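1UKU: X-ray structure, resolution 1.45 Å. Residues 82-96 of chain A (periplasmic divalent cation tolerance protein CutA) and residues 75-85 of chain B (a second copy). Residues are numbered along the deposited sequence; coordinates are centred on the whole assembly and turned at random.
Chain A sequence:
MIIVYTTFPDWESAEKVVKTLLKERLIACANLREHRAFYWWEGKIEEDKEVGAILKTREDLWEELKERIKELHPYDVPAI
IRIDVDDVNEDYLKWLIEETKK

Chain A (82-96) RIDVDDVNEDYLKWL
Chain B 75-85: YDVPAIIRIDV

Chain A leaves one strand at Asp A84, turns, adds a two-residue strand and enters a helix; chain B's strand 81-84 runs antiparallel to the short strand Asp A87-Val A88. Two apolar contacts come first, aliphatic methyls in van der Waals packing: Ile A83 (m, t) meets its own copy, CG2 to Ile B83 CG2 at 4.0 Å, and Val A85 (t) sets CG2 3.8 Å from Ile B81 CG2. Asp A86 (phi/psi -74/-27, chi1 m) makes the turn: its N donates to Arg B82 O (2.9 Å), and its OD1 accepts from Asp B84 N (2.8 Å), extending the ladder by a side chain. That carboxylate lies near a like charge, Asp B84 OD1, which Arg B82 NE holds in a salt bridge at 2.7 Å.

Asp A87 (-165/155) pairs with Arg B82, whose N reaches Asp A87 O at 2.8 Å; the return bond, Asp A87 N to Arg B82 O, is weak at 3.4 Å. Val A88 (p) faces Ile B81 across a non-hydrogen-bonded pair, CA-CA 4.7 Å, with Val A88 CG2 4.0 Å from Ile B81 CG1.

Asn A89 (p), the N-cap, reads backbone with its amide: OD1 accepts from Ile B80 N (2.9 Å), and ND2 donates to Pro B78 O (2.8 Å). Asn A89 ND2 also donates a hydrogen bond to Asp A91 OD1 (2.9 Å). Tyr A92 (t, chi2 81°) lays its ring face against Ala B79 CB, 3.8 Å from the centroid.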

ATOM      1  N   ARG A  82     -10.530  -0.341  -4.496  1.00  7.05           N
ATOM      2  CA  ARG A  82      -9.965  -1.161  -5.557  1.00  7.09           C
ATOM      3  C   ARG A  82      -8.849  -0.392  -6.248  1.00  6.72           C
ATOM      4  O   ARG A  82      -9.066   0.717  -6.746  1.00  6.86           O
ATOM      5  CB  ARG A  82     -11.030  -1.529  -6.594  1.00  8.22           C
ATOM      6  CG  ARG A  82     -10.486  -2.088  -7.880  1.00  8.72           C
ATOM      7  CD  ARG A  82     -11.545  -2.513  -8.829  1.00  8.60           C
ATOM      8  NE  ARG A  82     -10.988  -2.751 -10.138  1.00 10.11           N
ATOM      9  CZ  ARG A  82     -11.649  -3.312 -11.144  1.00 10.60           C
ATOM     10  NH1 ARG A  82     -12.917  -3.696 -11.019  1.00 14.58           N
ATOM     11  NH2 ARG A  82     -11.029  -3.486 -12.298  1.00 12.83           N
ATOM     12  N   ILE A  83      -7.658  -0.978  -6.304  1.00  6.70           N
ATOM     13  CA  ILE A  83      -6.552  -0.487  -7.109  1.00  8.49           C
ATOM     14  C   ILE A  83      -6.136  -1.579  -8.083  1.00  7.55           C
ATOM     15  O   ILE A  83      -5.785  -2.673  -7.695  1.00  7.49           O
ATOM     16  CB  ILE A  83      -5.371  -0.006  -6.228  1.00  9.20           C
ATOM     17  CG1 ILE A  83      -5.782   1.232  -5.385  1.00 11.76           C
ATOM     18  CG2 ILE A  83      -4.160   0.343  -7.086  1.00  8.23           C
ATOM     19  CD1 ILE A  83      -4.969   1.434  -4.114  1.00 14.67           C
ATOM     20  N   ASP A  84      -6.196  -1.247  -9.367  1.00  7.65           N
ATOM     21  CA  ASP A  84      -5.864  -2.202 -10.405  1.00  7.85           C
ATOM     22  C   ASP A  84      -4.359  -2.453 -10.420  1.00  7.21           C
ATOM     23  O   ASP A  84      -3.566  -1.538 -10.206  1.00  8.62           O
ATOM     24  CB  ASP A  84      -6.300  -1.700 -11.780  1.00  7.88           C
ATOM     25  CG  ASP A  84      -7.786  -1.702 -11.977  1.00 12.11           C
ATOM     26  OD1 ASP A  84      -8.550  -2.001 -11.054  1.00 13.06           O
ATOM     27  OD2 ASP A  84      -8.258  -1.349 -13.073  1.00 18.45           O
ATOM     28  N   VAL A  85      -3.986  -3.693 -10.706  1.00  7.82           N
ATOM     29  CA  VAL A  85      -2.579  -4.061 -10.822  1.00  6.88           C
ATOM     30  C   VAL A  85      -2.167  -3.962 -12.278  1.00  7.53           C
ATOM     31  O   VAL A  85      -2.738  -4.600 -13.136  1.00  7.86           O
ATOM     32  CB  VAL A  85      -2.319  -5.461 -10.290  1.00  6.71           C
ATOM     33  CG1 VAL A  85      -0.917  -5.955 -10.618  1.00  6.58           C
ATOM     34  CG2 VAL A  85      -2.549  -5.506  -8.759  1.00  7.63           C
ATOM     35  N   ASP A  86      -1.191  -3.108 -12.555  1.00  8.01           N
ATOM     36  CA  ASP A  86      -0.772  -2.847 -13.927  1.00  8.61           C
ATOM     37  C   ASP A  86       0.038  -3.976 -14.544  1.00  9.19           C
ATOM     38  O   ASP A  86      -0.001  -4.150 -15.727  1.00  9.77           O
ATOM     39  CB  ASP A  86      -0.015  -1.536 -14.006  1.00  8.55           C
ATOM     40  CG  ASP A  86      -0.891  -0.390 -13.617  1.00 11.29           C
ATOM     41  OD1 ASP A  86      -0.792   0.110 -12.500  1.00 10.63           O
ATOM     42  OD2 ASP A  86      -1.817  -0.002 -14.375  1.00 13.49           O
ATOM     43  N   ASP A  87       0.732  -4.759 -13.745  1.00  7.97           N
ATOM     44  CA  ASP A  87       1.407  -5.970 -14.220  1.00  8.62           C
ATOM     45  C   ASP A  87       1.795  -6.824 -13.030  1.00  8.69           C
ATOM     46  O   ASP A  87       1.909  -6.329 -11.917  1.00  7.79           O
ATOM     47  CB  ASP A  87       2.605  -5.666 -15.133  1.00  8.96           C
ATOM     48  CG  ASP A  87       2.911  -6.791 -16.109  1.00 13.58           C
ATOM     49  OD1 ASP A  87       2.188  -7.800 -16.166  1.00 13.70           O
ATOM     50  OD2 ASP A  87       3.886  -6.728 -16.889  1.00 18.11           O
ATOM     51  N   VAL A  88       1.934  -8.120 -13.277  1.00  8.32           N
ATOM     52  CA  VAL A  88       2.321  -9.091 -12.250  1.00  8.09           C
ATOM     53  C   VAL A  88       3.012 -10.252 -12.937  1.00  9.83           C
ATOM     54  O   VAL A  88       2.749 -10.533 -14.119  1.00 11.22           O
ATOM     55  CB  VAL A  88       1.070  -9.533 -11.423  1.00  8.20           C
ATOM     56  CG1 VAL A  88       0.039 -10.114 -12.344  1.00  9.11           C
ATOM     57  CG2 VAL A  88       1.419 -10.462 -10.302  1.00  8.72           C
ATOM     58  N   ASN A  89       3.905 -10.920 -12.222  1.00  9.57           N
ATOM     59  CA  ASN A  89       4.529 -12.139 -12.757  1.00 10.07           C
ATOM     60  C   ASN A  89       3.486 -13.203 -13.012  1.00 10.88           C
ATOM     61  O   ASN A  89       2.586 -13.437 -12.210  1.00 10.14           O
ATOM     62  CB  ASN A  89       5.635 -12.682 -11.872  1.00  9.57           C
ATOM     63  CG  ASN A  89       5.184 -12.919 -10.439  1.00  9.44           C
ATOM     64  OD1 ASN A  89       4.575 -12.038  -9.800  1.00  9.41           O
ATOM     65  ND2 ASN A  89       5.533 -14.094  -9.895  1.00  8.76           N
ATOM     66  N   GLU A  90       3.591 -13.845 -14.164  1.00 11.64           N
ATOM     67  CA  GLU A  90       2.578 -14.803 -14.568  1.00 12.31           C
ATOM     68  C   GLU A  90       2.352 -15.978 -13.632  1.00 11.98           C
ATOM     69  O   GLU A  90       1.216 -16.400 -13.490  1.00 12.41           O
ATOM     70  CB  GLU A  90       2.917 -15.347 -15.959  1.00 13.75           C
ATOM     71  CG  GLU A  90       2.046 -16.514 -16.385  1.00 17.07           C
ATOM     72  CD  GLU A  90       0.586 -16.138 -16.517  1.00 19.74           C
ATOM     73  OE1 GLU A  90       0.292 -14.926 -16.553  1.00 22.30           O
ATOM     74  OE2 GLU A  90      -0.268 -17.049 -16.579  1.00 24.17           O
ATOM     75  N   ASP A  91       3.409 -16.536 -13.053  1.00 12.71           N
ATOM     76  CA  ASP A  91       3.239 -17.690 -12.164  1.00 12.82           C
ATOM     77  C   ASP A  91       2.326 -17.338 -10.967  1.00 11.78           C
ATOM     78  O   ASP A  91       1.480 -18.130 -10.532  1.00 11.41           O
ATOM     79  CB  ASP A  91       4.584 -18.277 -11.684  1.00 14.18           C
ATOM     80  CG  ASP A  91       5.581 -17.225 -11.211  1.00 19.19           C
ATOM     81  OD1 ASP A  91       5.777 -16.172 -11.882  1.00 25.69           O
ATOM     82  OD2 ASP A  91       6.262 -17.389 -10.165  1.00 25.84           O
ATOM     83  N   TYR A  92       2.474 -16.127 -10.451  1.00 10.75           N
ATOM     84  CA  TYR A  92       1.616 -15.692  -9.376  1.00  9.96           C
ATOM     85  C   TYR A  92       0.174 -15.495  -9.857  1.00  9.30           C
ATOM     86  O   TYR A  92      -0.781 -15.897  -9.189  1.00  9.06           O
ATOM     87  CB  TYR A  92       2.144 -14.411  -8.733  1.00 10.47           C
ATOM     88  CG  TYR A  92       1.310 -14.011  -7.554  1.00 10.76           C
ATOM     89  CD1 TYR A  92       1.499 -14.610  -6.332  1.00 12.81           C
ATOM     90  CD2 TYR A  92       0.289 -13.080  -7.681  1.00 12.54           C
ATOM     91  CE1 TYR A  92       0.713 -14.253  -5.245  1.00 14.33           C
ATOM     92  CE2 TYR A  92      -0.504 -12.745  -6.617  1.00 15.60           C
ATOM     93  CZ  TYR A  92      -0.265 -13.311  -5.406  1.00 15.39           C
ATOM     94  OH  TYR A  92      -1.066 -12.970  -4.325  1.00 19.97           O
ATOM     95  N   LEU A  93       0.019 -14.846 -11.005  1.00  9.15           N
ATOM     96  CA  LEU A  93      -1.300 -14.620 -11.547  1.00  9.11           C
ATOM     97  C   LEU A  93      -2.024 -15.942 -11.769  1.00  9.22           C
ATOM     98  O   LEU A  93      -3.182 -16.075 -11.432  1.00  9.16           O
ATOM     99  CB  LEU A  93      -1.225 -13.818 -12.838  1.00  9.06           C
ATOM    100  CG  LEU A  93      -2.561 -13.441 -13.454  1.00 10.21           C
ATOM    101  CD1 LEU A  93      -3.426 -12.605 -12.502  1.00 11.89           C
ATOM    102  CD2 LEU A  93      -2.215 -12.689 -14.722  1.00 11.33           C
ATOM    103  N   LYS A  94      -1.319 -16.938 -12.288  1.00  9.48           N
ATOM    104  CA  LYS A  94      -1.930 -18.256 -12.519  1.00 10.11           C
ATOM    105  C   LYS A  94      -2.408 -18.891 -11.218  1.00  9.35           C
ATOM    106  O   LYS A  94      -3.505 -19.444 -11.150  1.00  9.36           O
ATOM    107  CB  LYS A  94      -0.952 -19.180 -13.234  1.00 11.14           C
ATOM    108  CG  LYS A  94      -1.534 -20.523 -13.605  1.00 15.88           C
ATOM    109  CD  LYS A  94      -2.761 -20.346 -14.497  1.00 20.53           C
ATOM    110  CE  LYS A  94      -3.123 -21.627 -15.239  1.00 23.95           C
ATOM    111  NZ  LYS A  94      -2.415 -21.693 -16.543  1.00 26.02           N
ATOM    112  N   TRP A  95      -1.587 -18.782 -10.183  1.00  9.77           N
ATOM    113  CA  TRP A  95      -1.945 -19.283  -8.872  1.00 10.27           C
ATOM    114  C   TRP A  95      -3.182 -18.556  -8.336  1.00  9.82           C
ATOM    115  O   TRP A  95      -4.095 -19.162  -7.850  1.00  9.74           O
ATOM    116  CB  TRP A  95      -0.757 -19.102  -7.906  1.00  9.73           C
ATOM    117  CG  TRP A  95      -1.096 -19.448  -6.490  1.00 12.22           C
ATOM    118  CD1 TRP A  95      -1.152 -20.696  -5.936  1.00 12.55           C
ATOM    119  CD2 TRP A  95      -1.457 -18.538  -5.453  1.00 11.95           C
ATOM    120  NE1 TRP A  95      -1.532 -20.620  -4.615  1.00 14.68           N
ATOM    121  CE2 TRP A  95      -1.707 -19.300  -4.288  1.00 10.54           C
ATOM    122  CE3 TRP A  95      -1.591 -17.151  -5.380  1.00 12.62           C
ATOM    123  CZ2 TRP A  95      -2.094 -18.711  -3.094  1.00 13.71           C
ATOM    124  CZ3 TRP A  95      -1.965 -16.581  -4.174  1.00 11.75           C
ATOM    125  CH2 TRP A  95      -2.219 -17.347  -3.072  1.00 11.61           C
ATOM    126  N   LEU A  96      -3.203 -17.238  -8.450  1.00  8.99           N
ATOM    127  CA  LEU A  96      -4.335 -16.481  -7.950  1.00  9.02           C
ATOM    128  C   LEU A  96      -5.637 -16.871  -8.658  1.00  9.06           C
ATOM    129  O   LEU A  96      -6.693 -16.973  -8.028  1.00  9.37           O
ATOM    130  CB  LEU A  96      -4.031 -14.986  -8.104  1.00  9.06           C
ATOM    131  CG  LEU A  96      -5.151 -13.985  -7.814  1.00  9.39           C
ATOM    132  CD1 LEU A  96      -4.533 -12.727  -7.230  1.00 10.40           C
ATOM    133  CD2 LEU A  96      -5.986 -13.656  -9.035  1.00 10.33           C
TER
ATOM    134  N   TYR B  75      10.654 -17.460  -2.430  1.00 11.28           N
ATOM    135  CA  TYR B  75       9.471 -18.190  -2.818  1.00 11.45           C
ATOM    136  C   TYR B  75       9.552 -18.716  -4.251  1.00 12.41           C
ATOM    137  O   TYR B  75       9.968 -17.992  -5.135  1.00 13.97           O
ATOM    138  CB  TYR B  75       8.219 -17.313  -2.676  1.00 10.63           C
ATOM    139  CG  TYR B  75       7.856 -16.945  -1.246  1.00  9.83           C
ATOM    140  CD1 TYR B  75       8.313 -17.676  -0.152  1.00  9.79           C
ATOM    141  CD2 TYR B  75       7.060 -15.856  -0.999  1.00  9.95           C
ATOM    142  CE1 TYR B  75       7.930 -17.360   1.131  1.00 10.50           C
ATOM    143  CE2 TYR B  75       6.687 -15.505   0.275  1.00 10.73           C
ATOM    144  CZ  TYR B  75       7.115 -16.238   1.345  1.00  9.25           C
ATOM    145  OH  TYR B  75       6.726 -15.827   2.614  1.00 10.51           O
ATOM    146  N   ASP B  76       9.100 -19.960  -4.444  1.00 15.35           N
ATOM    147  CA  ASP B  76       8.908 -20.542  -5.777  1.00 17.18           C
ATOM    148  C   ASP B  76       7.952 -19.701  -6.613  1.00 15.82           C
ATOM    149  O   ASP B  76       8.179 -19.487  -7.805  1.00 17.06           O
ATOM    150  CB  ASP B  76       8.308 -21.957  -5.690  1.00 18.52           C
ATOM    151  CG  ASP B  76       9.147 -22.914  -4.887  1.00 24.09           C
ATOM    152  OD1 ASP B  76      10.387 -22.913  -5.072  1.00 33.11           O
ATOM    153  OD2 ASP B  76       8.644 -23.745  -4.086  1.00 29.71           O
ATOM    154  N   VAL B  77       6.861 -19.259  -5.988  1.00 14.10           N
ATOM    155  CA  VAL B  77       5.858 -18.447  -6.669  1.00 14.12           C
ATOM    156  C   VAL B  77       5.657 -17.152  -5.871  1.00 12.48           C
ATOM    157  O   VAL B  77       4.723 -17.040  -5.076  1.00 13.41           O
ATOM    158  CB  VAL B  77       4.522 -19.206  -6.862  1.00 14.26           C
ATOM    159  CG1 VAL B  77       3.539 -18.382  -7.673  1.00 15.56           C
ATOM    160  CG2 VAL B  77       4.752 -20.554  -7.569  1.00 14.87           C
ATOM    161  N   PRO B  78       6.535 -16.183  -6.070  1.00 11.07           N
ATOM    162  CA  PRO B  78       6.401 -14.920  -5.330  1.00 11.06           C
ATOM    163  C   PRO B  78       5.350 -14.056  -5.962  1.00 10.52           C
ATOM    164  O   PRO B  78       5.037 -14.221  -7.141  1.00 10.32           O
ATOM    165  CB  PRO B  78       7.761 -14.273  -5.503  1.00 10.71           C
ATOM    166  CG  PRO B  78       8.252 -14.791  -6.809  1.00 12.68           C
ATOM    167  CD  PRO B  78       7.683 -16.169  -6.978  1.00 12.35           C
ATOM    168  N   ALA B  79       4.822 -13.115  -5.188  1.00  9.62           N
ATOM    169  CA  ALA B  79       4.009 -12.032  -5.721  1.00  9.68           C
ATOM    170  C   ALA B  79       4.952 -10.906  -6.146  1.00  8.96           C
ATOM    171  O   ALA B  79       5.726 -10.391  -5.345  1.00  9.28           O
ATOM    172  CB  ALA B  79       3.040 -11.527  -4.690  1.00 11.23           C
ATOM    173  N   ILE B  80       4.880 -10.509  -7.408  1.00  8.05           N
ATOM    174  CA  ILE B  80       5.659  -9.389  -7.907  1.00  7.07           C
ATOM    175  C   ILE B  80       4.702  -8.464  -8.658  1.00  7.48           C
ATOM    176  O   ILE B  80       4.427  -8.658  -9.854  1.00  8.04           O
ATOM    177  CB  ILE B  80       6.821  -9.842  -8.834  1.00  7.93           C
ATOM    178  CG1 ILE B  80       7.587 -10.988  -8.201  1.00  7.00           C
ATOM    179  CG2 ILE B  80       7.765  -8.652  -9.106  1.00  9.23           C
ATOM    180  CD1 ILE B  80       8.648 -11.599  -9.133  1.00  8.41           C
ATOM    181  N   ILE B  81       4.212  -7.447  -7.957  1.00  6.79           N
ATOM    182  CA  ILE B  81       3.024  -6.669  -8.328  1.00  7.46           C
ATOM    183  C   ILE B  81       3.419  -5.237  -8.648  1.00  7.42           C
ATOM    184  O   ILE B  81       3.909  -4.523  -7.786  1.00  7.81           O
ATOM    185  CB  ILE B  81       2.024  -6.719  -7.171  1.00  8.04           C
ATOM    186  CG1 ILE B  81       1.388  -8.127  -7.105  1.00  8.30           C
ATOM    187  CG2 ILE B  81       0.944  -5.664  -7.304  1.00 10.02           C
ATOM    188  CD1 ILE B  81       0.567  -8.457  -5.853  1.00 12.05           C
ATOM    189  N   ARG B  82       3.196  -4.824  -9.886  1.00  7.05           N
ATOM    190  CA  ARG B  82       3.490  -3.477 -10.357  1.00  7.09           C
ATOM    191  C   ARG B  82       2.229  -2.630 -10.277  1.00  6.72           C
ATOM    192  O   ARG B  82       1.197  -2.981 -10.857  1.00  6.86           O
ATOM    193  CB  ARG B  82       3.982  -3.497 -11.805  1.00  8.22           C
ATOM    194  CG  ARG B  82       3.998  -2.153 -12.482  1.00  8.72           C
ATOM    195  CD  ARG B  82       4.561  -2.192 -13.854  1.00  8.60           C
ATOM    196  NE  ARG B  82       4.277  -0.965 -14.556  1.00 10.11           N
ATOM    197  CZ  ARG B  82       4.802  -0.632 -15.729  1.00 10.60           C
ATOM    198  NH1 ARG B  82       5.646  -1.437 -16.370  1.00 14.58           N
ATOM    199  NH2 ARG B  82       4.472   0.526 -16.271  1.00 12.83           N
ATOM    200  N   ILE B  83       2.304  -1.501  -9.580  1.00  6.70           N
ATOM    201  CA  ILE B  83       1.272  -0.477  -9.584  1.00  8.49           C
ATOM    202  C   ILE B  83       1.886   0.831 -10.061  1.00  7.55           C
ATOM    203  O   ILE B  83       2.830   1.334  -9.489  1.00  7.49           O
ATOM    204  CB  ILE B  83       0.599  -0.337  -8.196  1.00  9.20           C
ATOM    205  CG1 ILE B  83      -0.177  -1.630  -7.827  1.00 11.76           C
ATOM    206  CG2 ILE B  83      -0.355   0.852  -8.172  1.00  8.23           C
ATOM    207  CD1 ILE B  83      -0.376  -1.849  -6.333  1.00 14.67           C
ATOM    208  N   ASP B  84       1.322   1.362 -11.140  1.00  7.65           N
ATOM    209  CA  ASP B  84       1.828   2.586 -11.725  1.00  7.85           C
ATOM    210  C   ASP B  84       1.495   3.771 -10.823  1.00  7.21           C
ATOM    211  O   ASP B  84       0.423   3.823 -10.220  1.00  8.62           O
ATOM    212  CB  ASP B  84       1.229   2.829 -13.109  1.00  7.88           C
ATOM    213  CG  ASP B  84       1.737   1.884 -14.157  1.00 12.11           C
ATOM    214  OD1 ASP B  84       2.495   0.955 -13.862  1.00 13.06           O
ATOM    215  OD2 ASP B  84       1.347   2.009 -15.332  1.00 18.45           O
ATOM    216  N   VAL B  85       2.411   4.728 -10.769  1.00  7.82           N
ATOM    217  CA  VAL B  85       2.196   5.951 -10.001  1.00  6.88           C
ATOM    218  C   VAL B  85       1.629   7.013 -10.923  1.00  7.53           C
ATOM    219  O   VAL B  85       2.224   7.361 -11.920  1.00  7.86           O
ATOM    220  CB  VAL B  85       3.482   6.439  -9.354  1.00  6.71           C
ATOM    221  CG1 VAL B  85       3.336   7.831  -8.752  1.00  6.58           C
ATOM    222  CG2 VAL B  85       3.950   5.441  -8.266  1.00  7.63           C
TER